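Local atomic coordinates of salmonella typhimurium DB7155 bacteriophage DET7 tailspike (Bacteriophage, PDB entry 2V5I), a protein that binds and probably hydrolyses the Salmonella O-antigen polysaccharide as the receptor-binding tailspike of a myovirus. Residues D159-S164 against L179-H184; V230-N235 against Y273-R278; G267-N272 against P305-V310. All blocks are in the same frame, centred on the assembly; numbering follows the deposited sequence.

Interaction 1. Residues D159-S164 against L179-H184; sequences DIRSAS and LFRSCH
Asp159 and Arg181 illustrate how one carboxylate can hold two arginines on neighbouring strands. NE of Arg181 points almost straight at Asp159 OD2, 2.9 Å away with an N-H...O angle of 172°, arriving on the syn side, tilted modestly out of the carboxylate plane. Arg161 takes the same carboxylate side-on from above: its NE goes to OD1, while its NH2 reaches Asp159 OD2 at 2.8 Å from the face opposite that used by Arg181. OD2 thus accepts from two charged donors, one on each side of the carboxylate plane, and a water joins this oxygen to Arg181 NH2. The guanidinium planes stand nearly perpendicular, 88° apart, although Arg161 NH2 lies only 3.7 Å from Arg181 NE; the shared negative charge probably offsets this repulsion. CD2 of Leu179 lies over one face of the Arg181 guanidinium, toward its rim, and Arg181 NH1 makes a further salt bridge to Glu205.

Strands 156-161 and 176-181 are parallel neighbours from successive rungs of the beta-helix, paired in register by backbone bonds such as Arg181 N to Ile160 O at 2.9 Å. The charged network occupies one side of these strands, and Ile160 and Phe180 lie on the other, where both touch Ile168. Phe180 has CG anti to its carbonyl carbon (chi1 -71°), and its ring runs beside Ile160, whose CD1 meets Phe180 CE2 at 3.9 Å; Phe204 stacks on this ring.

Past the strands, both segments turn through a serine with positive phi, Ser162 and Ser182. Cys183 SG then accepts the backbone N-H of Ala163, 3.4 Å from N to SG, and also lies at the edge of the Phe180 ring. Ala163 CB also packs on it, 4.0 Å from Cys183 SG, as does CG2 of Ile160. Beyond it, a water links Ala163 O, Ser182 O and His184 ND1.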
ATOM      1  N   ASP A 159      15.629  32.602   0.687  1.00 10.20           N
ATOM      2  CA  ASP A 159      16.952  31.940   0.586  1.00 12.06           C
ATOM      3  C   ASP A 159      17.492  31.867   2.019  1.00 12.30           C
ATOM      4  O   ASP A 159      17.973  32.857   2.562  1.00 13.70           O
ATOM      5  CB  ASP A 159      17.846  32.751  -0.383  1.00 12.73           C
ATOM      6  CG  ASP A 159      19.220  32.165  -0.603  1.00 15.77           C
ATOM      7  OD1 ASP A 159      19.694  31.380   0.248  1.00 18.23           O
ATOM      8  OD2 ASP A 159      19.831  32.512  -1.670  1.00 18.99           O
ATOM      9  N   ILE A 160      17.434  30.678   2.614  1.00 10.46           N
ATOM     10  CA  ILE A 160      17.928  30.446   3.981  1.00 10.52           C
ATOM     11  C   ILE A 160      19.309  29.814   3.893  1.00  9.72           C
ATOM     12  O   ILE A 160      19.505  28.814   3.216  1.00 10.71           O
ATOM     13  CB  ILE A 160      16.930  29.582   4.748  1.00 12.70           C
ATOM     14  CG1 ILE A 160      15.626  30.396   4.945  1.00 14.60           C
ATOM     15  CG2 ILE A 160      17.539  29.164   6.086  1.00 13.05           C
ATOM     16  CD1 ILE A 160      14.579  29.655   5.588  1.00 18.60           C
ATOM     17  N   ARG A 161      20.307  30.447   4.530  1.00 11.27           N
ATOM     18  CA  ARG A 161      21.709  30.091   4.315  1.00 13.04           C
ATOM     19  C   ARG A 161      22.390  29.535   5.565  1.00 12.12           C
ATOM     20  O   ARG A 161      22.246  30.079   6.656  1.00 12.54           O
ATOM     21  CB  ARG A 161      22.474  31.341   3.853  1.00 13.28           C
ATOM     22  CG  ARG A 161      22.021  31.722   2.513  1.00 17.51           C
ATOM     23  CD  ARG A 161      22.857  32.690   1.855  1.00 17.96           C
ATOM     24  NE  ARG A 161      22.296  32.967   0.556  1.00 17.77           N
ATOM     25  CZ  ARG A 161      22.793  33.858  -0.299  1.00 18.38           C
ATOM     26  NH1 ARG A 161      23.891  34.544   0.031  1.00 18.67           N
ATOM     27  NH2 ARG A 161      22.190  34.060  -1.475  1.00 20.39           N
ATOM     28  N   SER A 162      23.032  28.384   5.410  1.00 12.53           N
ATOM     29  CA  SER A 162      23.820  27.749   6.477  1.00 13.51           C
ATOM     30  C   SER A 162      23.138  27.659   7.840  1.00 15.28           C
ATOM     31  O   SER A 162      23.715  28.029   8.879  1.00 17.81           O
ATOM     32  CB  SER A 162      25.184  28.449   6.593  1.00 14.96           C
ATOM     33  OG  SER A 162      25.909  28.369   5.367  1.00 16.39           O
ATOM     34  N   ALA A 163      21.932  27.135   7.835  1.00 13.35           N
ATOM     35  CA  ALA A 163      21.139  26.966   9.050  1.00 15.82           C
ATOM     36  C   ALA A 163      21.023  25.470   9.404  1.00 15.07           C
ATOM     37  O   ALA A 163      21.239  24.592   8.573  1.00 15.31           O
ATOM     38  CB  ALA A 163      19.772  27.568   8.871  1.00 17.58           C
ATOM     39  N   SER A 164      20.655  25.215  10.643  1.00 14.96           N
ATOM     40  CA  SER A 164      20.425  23.860  11.129  1.00 15.00           C
ATOM     41  C   SER A 164      19.103  23.846  11.876  1.00 15.56           C
ATOM     42  O   SER A 164      18.834  24.760  12.677  1.00 16.23           O
ATOM     43  CB  SER A 164      21.582  23.470  12.052  1.00 18.32           C
ATOM     44  OG  SER A 164      21.274  22.290  12.720  1.00 24.01           O
ATOM     45  N   LEU A 179      14.437  28.154  -0.860  1.00  9.60           N
ATOM     46  CA  LEU A 179      15.760  27.634  -1.185  1.00 10.89           C
ATOM     47  C   LEU A 179      16.562  27.587   0.088  1.00 12.23           C
ATOM     48  O   LEU A 179      16.629  28.574   0.798  1.00 12.10           O
ATOM     49  CB  LEU A 179      16.438  28.576  -2.185  1.00  9.67           C
ATOM     50  CG  LEU A 179      17.926  28.355  -2.438  1.00 13.91           C
ATOM     51  CD1 LEU A 179      18.200  26.959  -2.955  1.00 14.37           C
ATOM     52  CD2 LEU A 179      18.386  29.398  -3.397  1.00 15.06           C
ATOM     53  N   PHE A 180      17.109  26.413   0.421  1.00  9.28           N
ATOM     54  CA  PHE A 180      17.994  26.238   1.557  1.00 10.96           C
ATOM     55  C   PHE A 180      19.387  25.961   1.008  1.00 10.23           C
ATOM     56  O   PHE A 180      19.592  24.928   0.345  1.00 10.54           O
ATOM     57  CB  PHE A 180      17.523  25.045   2.383  1.00 10.40           C
ATOM     58  CG  PHE A 180      16.242  25.302   3.147  1.00 11.24           C
ATOM     59  CD1 PHE A 180      15.007  25.162   2.508  1.00 11.93           C
ATOM     60  CD2 PHE A 180      16.280  25.622   4.466  1.00 11.38           C
ATOM     61  CE1 PHE A 180      13.837  25.434   3.219  1.00 15.24           C
ATOM     62  CE2 PHE A 180      15.151  25.815   5.181  1.00 13.84           C
ATOM     63  CZ  PHE A 180      13.939  25.702   4.569  1.00 12.04           C
ATOM     64  N   ARG A 181      20.375  26.806   1.349  1.00 10.83           N
ATOM     65  CA  ARG A 181      21.732  26.651   0.843  1.00 12.21           C
ATOM     66  C   ARG A 181      22.622  26.237   2.022  1.00 12.55           C
ATOM     67  O   ARG A 181      22.644  26.928   3.061  1.00 13.42           O
ATOM     68  CB  ARG A 181      22.260  27.991   0.331  1.00 13.49           C
ATOM     69  CG  ARG A 181      21.635  28.497  -0.927  1.00 16.13           C
ATOM     70  CD  ARG A 181      22.371  29.758  -1.295  1.00 19.35           C
ATOM     71  NE  ARG A 181      21.777  30.469  -2.420  1.00 16.49           N
ATOM     72  CZ  ARG A 181      22.027  30.162  -3.692  1.00 23.86           C
ATOM     73  NH1 ARG A 181      22.775  29.106  -3.982  1.00 29.92           N
ATOM     74  NH2 ARG A 181      21.465  30.864  -4.672  1.00 27.73           N
ATOM     75  N   SER A 182      23.298  25.102   1.900  1.00 11.11           N
ATOM     76  CA  SER A 182      24.210  24.574   2.889  1.00 11.52           C
ATOM     77  C   SER A 182      23.548  24.350   4.279  1.00 11.71           C
ATOM     78  O   SER A 182      24.190  24.582   5.332  1.00 13.18           O
ATOM     79  CB  SER A 182      25.395  25.509   3.054  1.00 13.11           C
ATOM     80  OG  SER A 182      26.080  25.566   1.838  1.00 16.64           O
ATOM     81  N   CYS A 183      22.304  23.892   4.267  1.00 11.00           N
ATOM     82  CA  CYS A 183      21.552  23.654   5.477  1.00 11.17           C
ATOM     83  C   CYS A 183      21.525  22.169   5.813  1.00  9.31           C
ATOM     84  O   CYS A 183      21.696  21.340   4.928  1.00  9.99           O
ATOM     85  CB  CYS A 183      20.112  24.176   5.379  1.00 10.67           C
ATOM     86  SG  CYS A 183      20.085  25.995   5.199  1.00 13.21           S
ATOM     87  N   HIS A 184      21.167  21.876   7.060  1.00 10.34           N
ATOM     88  CA  HIS A 184      21.054  20.506   7.573  1.00 10.11           C
ATOM     89  C   HIS A 184      19.920  20.383   8.599  1.00 10.98           C
ATOM     90  O   HIS A 184      19.661  21.334   9.337  1.00 12.43           O
ATOM     91  CB  HIS A 184      22.350  20.050   8.233  1.00 13.37           C
ATOM     92  CG  HIS A 184      23.514  20.013   7.315  1.00 15.35           C
ATOM     93  ND1 HIS A 184      24.312  21.120   7.089  1.00 22.58           N
ATOM     94  CD2 HIS A 184      24.033  19.007   6.567  1.00 17.97           C
ATOM     95  CE1 HIS A 184      25.248  20.805   6.210  1.00 18.89           C
ATOM     96  NE2 HIS A 184      25.113  19.524   5.896  1.00 20.34           N
TER
HETATM   97  O   HOH W   1      19.459  33.015  -4.250  1.00 20.69           O
HETATM   98  O   HOH W   2      23.974  23.713   8.443  1.00 36.74           O

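Interaction 2. Residues V230-N235 against Y273-R278; sequences VQFLRN and YNLQFR
Asn235 O accepts the backbone N-H of Tyr273, 3.0 Å from O to N and in the carbonyl plane, the one hydrogen bond between residues 230-235 and 273-278. The Asn235 side chain serves its own turn: ND2 bonds to Leu233 O from above that carbonyl's plane and also to Asn206 OD1, while its CB rests 4.2 Å from Leu275 CD2.

The remainder is apolar and buried. Leu275 sends CD1 over one face of the Phe232 ring in a CH-pi contact, 4.0 Å from the ring centroid and 21° off the normal. The methyl is displaced toward the substituted end, so its nearest ring atom is Phe232 CG, 3.7 Å from Leu275 CD1. An extended chi2 of -180° carries that methyl forward to the ring. Phe277 makes a lighter contact, its CE1 lying 4.4 Å from Phe232 CE1, and Val245 also packs on Phe232.

Strands 230-233 and 276-278 belong to different parallel sheets, and the leucine and phenylalanines meet between them, an arrangement typical of the hydrophobic interior of the right-handed parallel beta-helix of P22-like tailspikes.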
ATOM      1  N   VAL A 230      10.025  19.606  -5.835  1.00  7.96           N
ATOM      2  CA  VAL A 230      11.033  19.466  -4.795  1.00  8.31           C
ATOM      3  C   VAL A 230      12.310  18.933  -5.413  1.00  7.80           C
ATOM      4  O   VAL A 230      12.281  17.988  -6.186  1.00 10.14           O
ATOM      5  CB  VAL A 230      10.598  18.453  -3.652  1.00  8.94           C
ATOM      6  CG1 VAL A 230      11.665  18.353  -2.552  1.00  9.64           C
ATOM      7  CG2 VAL A 230       9.267  18.838  -3.052  1.00 11.08           C
ATOM      8  N   GLN A 231      13.440  19.544  -5.090  1.00  8.06           N
ATOM      9  CA  GLN A 231      14.697  19.047  -5.610  1.00  9.70           C
ATOM     10  C   GLN A 231      15.829  19.086  -4.605  1.00  8.64           C
ATOM     11  O   GLN A 231      15.852  19.932  -3.740  1.00  8.24           O
ATOM     12  CB  GLN A 231      15.116  19.809  -6.859  1.00 11.32           C
ATOM     13  CG  GLN A 231      15.402  21.218  -6.663  1.00 14.55           C
ATOM     14  CD  GLN A 231      15.425  22.034  -8.021  1.00 24.34           C
ATOM     15  OE1 GLN A 231      15.255  21.484  -9.115  1.00 28.05           O
ATOM     16  NE2 GLN A 231      15.667  23.326  -7.922  1.00 14.42           N
ATOM     17  N   PHE A 232      16.723  18.074  -4.713  1.00  7.61           N
ATOM     18  CA  PHE A 232      17.908  17.965  -3.840  1.00  6.61           C
ATOM     19  C   PHE A 232      19.174  18.002  -4.656  1.00  6.82           C
ATOM     20  O   PHE A 232      19.210  17.407  -5.727  1.00  7.60           O
ATOM     21  CB  PHE A 232      17.842  16.573  -3.107  1.00  7.65           C
ATOM     22  CG  PHE A 232      16.704  16.462  -2.154  1.00  5.47           C
ATOM     23  CD1 PHE A 232      15.450  16.050  -2.619  1.00  8.88           C
ATOM     24  CD2 PHE A 232      16.863  16.772  -0.849  1.00  8.72           C
ATOM     25  CE1 PHE A 232      14.381  15.967  -1.756  1.00  9.47           C
ATOM     26  CE2 PHE A 232      15.752  16.682   0.063  1.00  6.96           C
ATOM     27  CZ  PHE A 232      14.535  16.247  -0.458  1.00  9.02           C
ATOM     28  N   LEU A 233      20.211  18.640  -4.087  1.00  7.48           N
ATOM     29  CA  LEU A 233      21.570  18.679  -4.672  1.00  8.59           C
ATOM     30  C   LEU A 233      22.581  18.319  -3.580  1.00  8.38           C
ATOM     31  O   LEU A 233      22.638  18.959  -2.547  1.00  8.86           O
ATOM     32  CB  LEU A 233      21.931  20.066  -5.258  1.00  9.13           C
ATOM     33  CG  LEU A 233      21.098  20.574  -6.409  1.00 11.82           C
ATOM     34  CD1 LEU A 233      19.864  21.278  -5.937  1.00 13.44           C
ATOM     35  CD2 LEU A 233      21.937  21.535  -7.232  1.00 11.57           C
ATOM     36  N   ARG A 234      23.339  17.245  -3.803  1.00  7.90           N
ATOM     37  CA  ARG A 234      24.385  16.776  -2.885  1.00  7.80           C
ATOM     38  C   ARG A 234      23.885  16.575  -1.431  1.00  8.13           C
ATOM     39  O   ARG A 234      24.489  17.033  -0.491  1.00  8.79           O
ATOM     40  CB  ARG A 234      25.571  17.718  -2.954  1.00  7.36           C
ATOM     41  CG  ARG A 234      26.878  17.143  -2.390  1.00 10.94           C
ATOM     42  CD  ARG A 234      28.097  17.927  -2.846  1.00 10.51           C
ATOM     43  NE  ARG A 234      29.326  17.598  -2.097  1.00  9.65           N
ATOM     44  CZ  ARG A 234      29.639  18.076  -0.902  1.00 11.77           C
ATOM     45  NH1 ARG A 234      28.832  18.890  -0.235  1.00  9.82           N
ATOM     46  NH2 ARG A 234      30.803  17.712  -0.315  1.00 14.99           N
ATOM     47  N   ASN A 235      22.746  15.884  -1.319  1.00  8.01           N
ATOM     48  CA  ASN A 235      22.217  15.374  -0.052  1.00  8.68           C
ATOM     49  C   ASN A 235      22.480  13.867   0.028  1.00  8.58           C
ATOM     50  O   ASN A 235      22.333  13.157  -0.955  1.00  8.27           O
ATOM     51  CB  ASN A 235      20.730  15.696   0.067  1.00 10.13           C
ATOM     52  CG  ASN A 235      20.493  17.096   0.570  1.00  8.15           C
ATOM     53  OD1 ASN A 235      19.874  17.307   1.645  1.00  8.53           O
ATOM     54  ND2 ASN A 235      20.989  18.088  -0.139  1.00  8.08           N
ATOM     55  N   TYR A 273      22.076  10.544  -2.345  1.00  8.50           N
ATOM     56  CA  TYR A 273      22.094   9.151  -1.903  1.00  6.25           C
ATOM     57  C   TYR A 273      21.174   8.990  -0.671  1.00  5.58           C
ATOM     58  O   TYR A 273      21.093   9.911   0.116  1.00  6.85           O
ATOM     59  CB  TYR A 273      23.494   8.772  -1.466  1.00  8.46           C
ATOM     60  CG  TYR A 273      24.537   8.670  -2.582  1.00  8.49           C
ATOM     61  CD1 TYR A 273      25.207   9.791  -3.003  1.00  8.46           C
ATOM     62  CD2 TYR A 273      24.817   7.457  -3.146  1.00 10.41           C
ATOM     63  CE1 TYR A 273      26.187   9.702  -4.049  1.00  9.73           C
ATOM     64  CE2 TYR A 273      25.743   7.342  -4.161  1.00  8.04           C
ATOM     65  CZ  TYR A 273      26.444   8.483  -4.569  1.00 11.40           C
ATOM     66  OH  TYR A 273      27.351   8.348  -5.591  1.00 11.97           O
ATOM     67  N   ASN A 274      20.519   7.826  -0.566  1.00  7.50           N
ATOM     68  CA  ASN A 274      19.902   7.421   0.710  1.00  7.36           C
ATOM     69  C   ASN A 274      18.835   8.393   1.164  1.00  6.83           C
ATOM     70  O   ASN A 274      18.732   8.696   2.370  1.00  9.26           O
ATOM     71  CB  ASN A 274      20.996   7.317   1.787  1.00  8.55           C
ATOM     72  CG  ASN A 274      21.995   6.194   1.535  1.00 10.53           C
ATOM     73  OD1 ASN A 274      21.629   5.007   1.324  1.00 12.25           O
ATOM     74  ND2 ASN A 274      23.303   6.549   1.637  1.00 10.25           N
ATOM     75  N   LEU A 275      17.971   8.808   0.247  1.00  8.78           N
ATOM     76  CA  LEU A 275      16.851   9.705   0.572  1.00  6.14           C
ATOM     77  C   LEU A 275      15.552   8.891   0.526  1.00  8.31           C
ATOM     78  O   LEU A 275      15.496   7.853  -0.140  1.00 10.59           O
ATOM     79  CB  LEU A 275      16.741  10.890  -0.434  1.00  7.45           C
ATOM     80  CG  LEU A 275      17.975  11.839  -0.379  1.00  8.65           C
ATOM     81  CD1 LEU A 275      17.684  12.921  -1.420  1.00 10.25           C
ATOM     82  CD2 LEU A 275      18.174  12.434   0.991  1.00 12.20           C
ATOM     83  N   GLN A 276      14.548   9.333   1.281  1.00  6.74           N
ATOM     84  CA  GLN A 276      13.195   8.761   1.179  1.00  7.50           C
ATOM     85  C   GLN A 276      12.318   9.429   0.165  1.00  6.85           C
ATOM     86  O   GLN A 276      12.337  10.664   0.032  1.00  7.50           O
ATOM     87  CB  GLN A 276      12.514   8.932   2.546  1.00  8.03           C
ATOM     88  CG  GLN A 276      13.192   8.185   3.677  1.00  7.89           C
ATOM     89  CD  GLN A 276      12.431   8.396   4.946  1.00 10.31           C
ATOM     90  OE1 GLN A 276      11.270   7.961   5.007  1.00 12.81           O
ATOM     91  NE2 GLN A 276      13.017   9.089   5.933  1.00  9.57           N
ATOM     92  N   PHE A 277      11.498   8.634  -0.530  1.00  8.83           N
ATOM     93  CA  PHE A 277      10.436   9.136  -1.392  1.00  9.03           C
ATOM     94  C   PHE A 277       9.243   8.244  -1.091  1.00  8.86           C
ATOM     95  O   PHE A 277       9.191   7.094  -1.574  1.00  9.44           O
ATOM     96  CB  PHE A 277      10.835   9.120  -2.867  1.00  9.57           C
ATOM     97  CG  PHE A 277      11.951  10.050  -3.150  1.00  7.00           C
ATOM     98  CD1 PHE A 277      11.685  11.377  -3.407  1.00  8.81           C
ATOM     99  CD2 PHE A 277      13.284   9.612  -3.126  1.00 10.54           C
ATOM    100  CE1 PHE A 277      12.763  12.272  -3.602  1.00 13.00           C
ATOM    101  CE2 PHE A 277      14.313  10.514  -3.287  1.00  9.66           C
ATOM    102  CZ  PHE A 277      14.039  11.833  -3.510  1.00 13.05           C
ATOM    103  N   ARG A 278       8.394   8.697  -0.136  1.00  8.04           N
ATOM    104  CA  ARG A 278       7.340   7.832   0.412  1.00  8.89           C
ATOM    105  C   ARG A 278       6.019   8.570   0.598  1.00 10.05           C
ATOM    106  O   ARG A 278       5.986   9.761   0.875  1.00  8.34           O
ATOM    107  CB  ARG A 278       7.732   7.231   1.781  1.00 11.78           C
ATOM    108  CG  ARG A 278       8.969   6.359   1.770  1.00 12.45           C
ATOM    109  CD  ARG A 278       9.063   5.519   3.049  1.00 14.85           C
ATOM    110  NE  ARG A 278       9.196   6.381   4.213  1.00 13.50           N
ATOM    111  CZ  ARG A 278       8.282   6.601   5.169  1.00 13.92           C
ATOM    112  NH1 ARG A 278       7.089   5.995   5.150  1.00 16.32           N
ATOM    113  NH2 ARG A 278       8.529   7.468   6.153  1.00 15.06           N
TER

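Interaction 3. Residues G267-N272 against P305-V310; sequences GGTARN and PGDLPV
Thr269 and Asp307 supply a hydrogen bond that ties residues 267-272 to residues 305-310. The threonine OG1 donates to Asp307 OD2 at 2.7 Å, meeting the anti lone pair of that oxygen, and the two side chains cross at about a right angle. With OG1 anti to the backbone N (chi1 -169°), the same hydroxyl also accepts twice. Arg271 N bonds to Thr269 OG1 in an ST turn, and Arg271 NH1 reaches this oxygen at 3.1 Å, nearly in the guanidinium plane, so three bonds grip one hydroxyl. The other carboxylate oxygen, Asp307 OD1, accepts Leu308 N at 2.7 Å through its anti lone pair; Tyr273 OH is a further partner of this oxygen. Asp307 chi1, -143°, which places CG, sits well away from a staggered value.

Charge attraction is looser. Arg271 NH1 stays 4.3 Å from Asp307 OD2, beyond a salt bridge, and the two planar groups are turned 85° against each other; the aliphatic part of the arginine approaches instead, with CD 3.4 Å from Asp307 OD2. Arg271 NE has its ionic partner in Asp295.

A water provides the third kind of link, accepting from Arg271 NH1 and donating to Pro305 O.

Van der Waals contacts close the account: Pro305 CB lies 3.5 Å from Gly267 O, and Thr269 CG2 is 3.6 Å from Gly306 O. Gly306 itself has positive phi, where the chain bends before presenting Asp307.

Strand 268-269 pairs antiparallel with strand 264-265, whose Ser264 touches Pro305. Against this small hairpin lies the long loop connecting strands 290-291 and 323-330, with Trp211 packing beside Asp307 and Leu318 beside Arg271.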
ATOM      1  N   GLY A 267      31.030  22.449 -11.421  1.00 19.19           N
ATOM      2  CA  GLY A 267      32.229  21.621 -11.443  1.00 17.99           C
ATOM      3  C   GLY A 267      32.372  20.508 -10.425  1.00 18.97           C
ATOM      4  O   GLY A 267      33.401  19.845 -10.379  1.00 20.15           O
ATOM      5  N   GLY A 268      31.357  20.308  -9.575  1.00 14.01           N
ATOM      6  CA  GLY A 268      31.372  19.235  -8.537  1.00 11.90           C
ATOM      7  C   GLY A 268      29.984  18.583  -8.505  1.00 12.18           C
ATOM      8  O   GLY A 268      29.031  19.080  -9.077  1.00 12.41           O
ATOM      9  N   THR A 269      29.926  17.422  -7.892  1.00 10.94           N
ATOM     10  CA  THR A 269      28.726  16.617  -7.989  1.00  9.66           C
ATOM     11  C   THR A 269      27.521  17.295  -7.336  1.00  8.56           C
ATOM     12  O   THR A 269      27.649  17.955  -6.320  1.00  9.27           O
ATOM     13  CB  THR A 269      28.943  15.231  -7.309  1.00  7.55           C
ATOM     14  OG1 THR A 269      27.856  14.368  -7.638  1.00 10.36           O
ATOM     15  CG2 THR A 269      29.049  15.299  -5.792  1.00 12.60           C
ATOM     16  N   ALA A 270      26.342  17.058  -7.934  1.00  8.45           N
ATOM     17  CA  ALA A 270      25.041  17.499  -7.409  1.00 10.27           C
ATOM     18  C   ALA A 270      24.153  16.295  -7.051  1.00  7.98           C
ATOM     19  O   ALA A 270      22.974  16.452  -6.719  1.00  8.05           O
ATOM     20  CB  ALA A 270      24.324  18.344  -8.437  1.00  9.78           C
ATOM     21  N   ARG A 271      24.752  15.096  -7.044  1.00  6.87           N
ATOM     22  CA  ARG A 271      24.059  13.861  -6.887  1.00  6.25           C
ATOM     23  C   ARG A 271      23.584  13.642  -5.420  1.00  6.65           C
ATOM     24  O   ARG A 271      23.997  14.363  -4.526  1.00  8.97           O
ATOM     25  CB  ARG A 271      24.882  12.672  -7.367  1.00  7.57           C
ATOM     26  CG  ARG A 271      25.265  12.740  -8.860  1.00  7.70           C
ATOM     27  CD  ARG A 271      26.223  11.636  -9.165  1.00  9.48           C
ATOM     28  NE  ARG A 271      26.577  11.546 -10.571  1.00 10.05           N
ATOM     29  CZ  ARG A 271      27.491  12.309 -11.167  1.00 13.55           C
ATOM     30  NH1 ARG A 271      28.188  13.215 -10.472  1.00 11.20           N
ATOM     31  NH2 ARG A 271      27.736  12.141 -12.479  1.00 12.20           N
ATOM     32  N   ASN A 272      22.763  12.596  -5.213  1.00  7.18           N
ATOM     33  CA  ASN A 272      22.123  12.387  -3.918  1.00  7.77           C
ATOM     34  C   ASN A 272      22.102  10.879  -3.634  1.00  7.53           C
ATOM     35  O   ASN A 272      21.959  10.074  -4.548  1.00  9.08           O
ATOM     36  CB  ASN A 272      20.701  12.899  -3.939  1.00  8.55           C
ATOM     37  CG  ASN A 272      20.644  14.348  -4.305  1.00  7.64           C
ATOM     38  OD1 ASN A 272      20.775  15.204  -3.449  1.00  9.56           O
ATOM     39  ND2 ASN A 272      20.513  14.617  -5.611  1.00  7.93           N
ATOM     40  N   PRO A 305      33.500  14.340 -10.769  1.00 12.50           N
ATOM     41  CA  PRO A 305      34.242  15.142  -9.794  1.00 14.72           C
ATOM     42  C   PRO A 305      33.453  15.270  -8.484  1.00 13.41           C
ATOM     43  O   PRO A 305      32.302  15.665  -8.516  1.00 14.21           O
ATOM     44  CB  PRO A 305      34.408  16.505 -10.460  1.00 14.97           C
ATOM     45  CG  PRO A 305      33.987  16.342 -11.878  1.00 20.80           C
ATOM     46  CD  PRO A 305      33.254  15.020 -12.055  1.00 15.70           C
ATOM     47  N   GLY A 306      34.111  14.940  -7.373  1.00 12.95           N
ATOM     48  CA  GLY A 306      33.520  15.050  -6.028  1.00 13.08           C
ATOM     49  C   GLY A 306      32.657  13.840  -5.624  1.00 13.90           C
ATOM     50  O   GLY A 306      32.031  13.827  -4.532  1.00 12.71           O
ATOM     51  N   ASP A 307      32.595  12.822  -6.466  1.00 14.39           N
ATOM     52  CA  ASP A 307      31.702  11.673  -6.230  1.00 12.88           C
ATOM     53  C   ASP A 307      32.457  10.352  -6.459  1.00 13.59           C
ATOM     54  O   ASP A 307      33.700  10.340  -6.647  1.00 15.25           O
ATOM     55  CB  ASP A 307      30.451  11.790  -7.098  1.00 12.18           C
ATOM     56  CG  ASP A 307      29.171  11.281  -6.387  1.00 16.40           C
ATOM     57  OD1 ASP A 307      29.226  10.151  -5.881  1.00 15.27           O
ATOM     58  OD2 ASP A 307      28.110  11.962  -6.401  1.00 12.36           O
ATOM     59  N   LEU A 308      31.746   9.239  -6.442  1.00 12.94           N
ATOM     60  CA  LEU A 308      32.398   7.931  -6.678  1.00 12.72           C
ATOM     61  C   LEU A 308      32.880   7.841  -8.125  1.00 14.30           C
ATOM     62  O   LEU A 308      32.142   8.189  -9.062  1.00 14.17           O
ATOM     63  CB  LEU A 308      31.451   6.784  -6.373  1.00 14.63           C
ATOM     64  CG  LEU A 308      30.866   6.799  -4.958  1.00 16.59           C
ATOM     65  CD1 LEU A 308      29.783   5.750  -4.765  1.00 20.01           C
ATOM     66  CD2 LEU A 308      31.912   6.622  -3.915  1.00 23.24           C
ATOM     67  N   PRO A 309      34.095   7.297  -8.323  1.00 15.71           N
ATOM     68  CA  PRO A 309      34.639   7.222  -9.674  1.00 15.91           C
ATOM     69  C   PRO A 309      33.942   6.215 -10.602  1.00 15.47           C
ATOM     70  O   PRO A 309      33.369   5.215 -10.167  1.00 13.79           O
ATOM     71  CB  PRO A 309      36.130   6.875  -9.413  1.00 17.44           C
ATOM     72  CG  PRO A 309      36.097   6.073  -8.219  1.00 19.78           C
ATOM     73  CD  PRO A 309      35.043   6.739  -7.334  1.00 17.27           C
ATOM     74  N   VAL A 310      34.044   6.452 -11.910  1.00 17.32           N
ATOM     75  CA  VAL A 310      33.476   5.540 -12.925  1.00 18.73           C
ATOM     76  C   VAL A 310      34.190   4.171 -12.900  1.00 19.59           C
ATOM     77  O   VAL A 310      33.571   3.157 -13.179  1.00 19.57           O
ATOM     78  CB  VAL A 310      33.417   6.124 -14.361  0.50 19.54           C
ATOM     79  CG1 VAL A 310      32.372   7.229 -14.437  0.50 21.95           C
ATOM     80  CG2 VAL A 310      34.776   6.608 -14.839  0.50 21.44           C
TER
HETATM   81  O   HOH W   3      30.404  15.027 -10.475  1.00 16.66           O

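The three contacts show chemistry following position in a beta-helix. Interaction 2 is wholly buried and mainly apolar, joining two different sheets across the interior; interaction 1 binds neighbouring strands on one face of the beta-helix and is two-sided, hydrophobic inward and ionic on its other side; interaction 3 is polar and partly solvent-accessible, fastening excursions from the coil to each other. Strands 176-181 and 230-233 lie on the same face of the beta-helix, yet interactions 1 and 2 do not touch, their nearest atoms being about 6 Å apart. Interactions 2 and 3 do meet: Asn272 OD1 bonds to Asn235 N, with a tyrosine of interaction 2 reaching the aspartate of interaction 3, coupling the core to the loops.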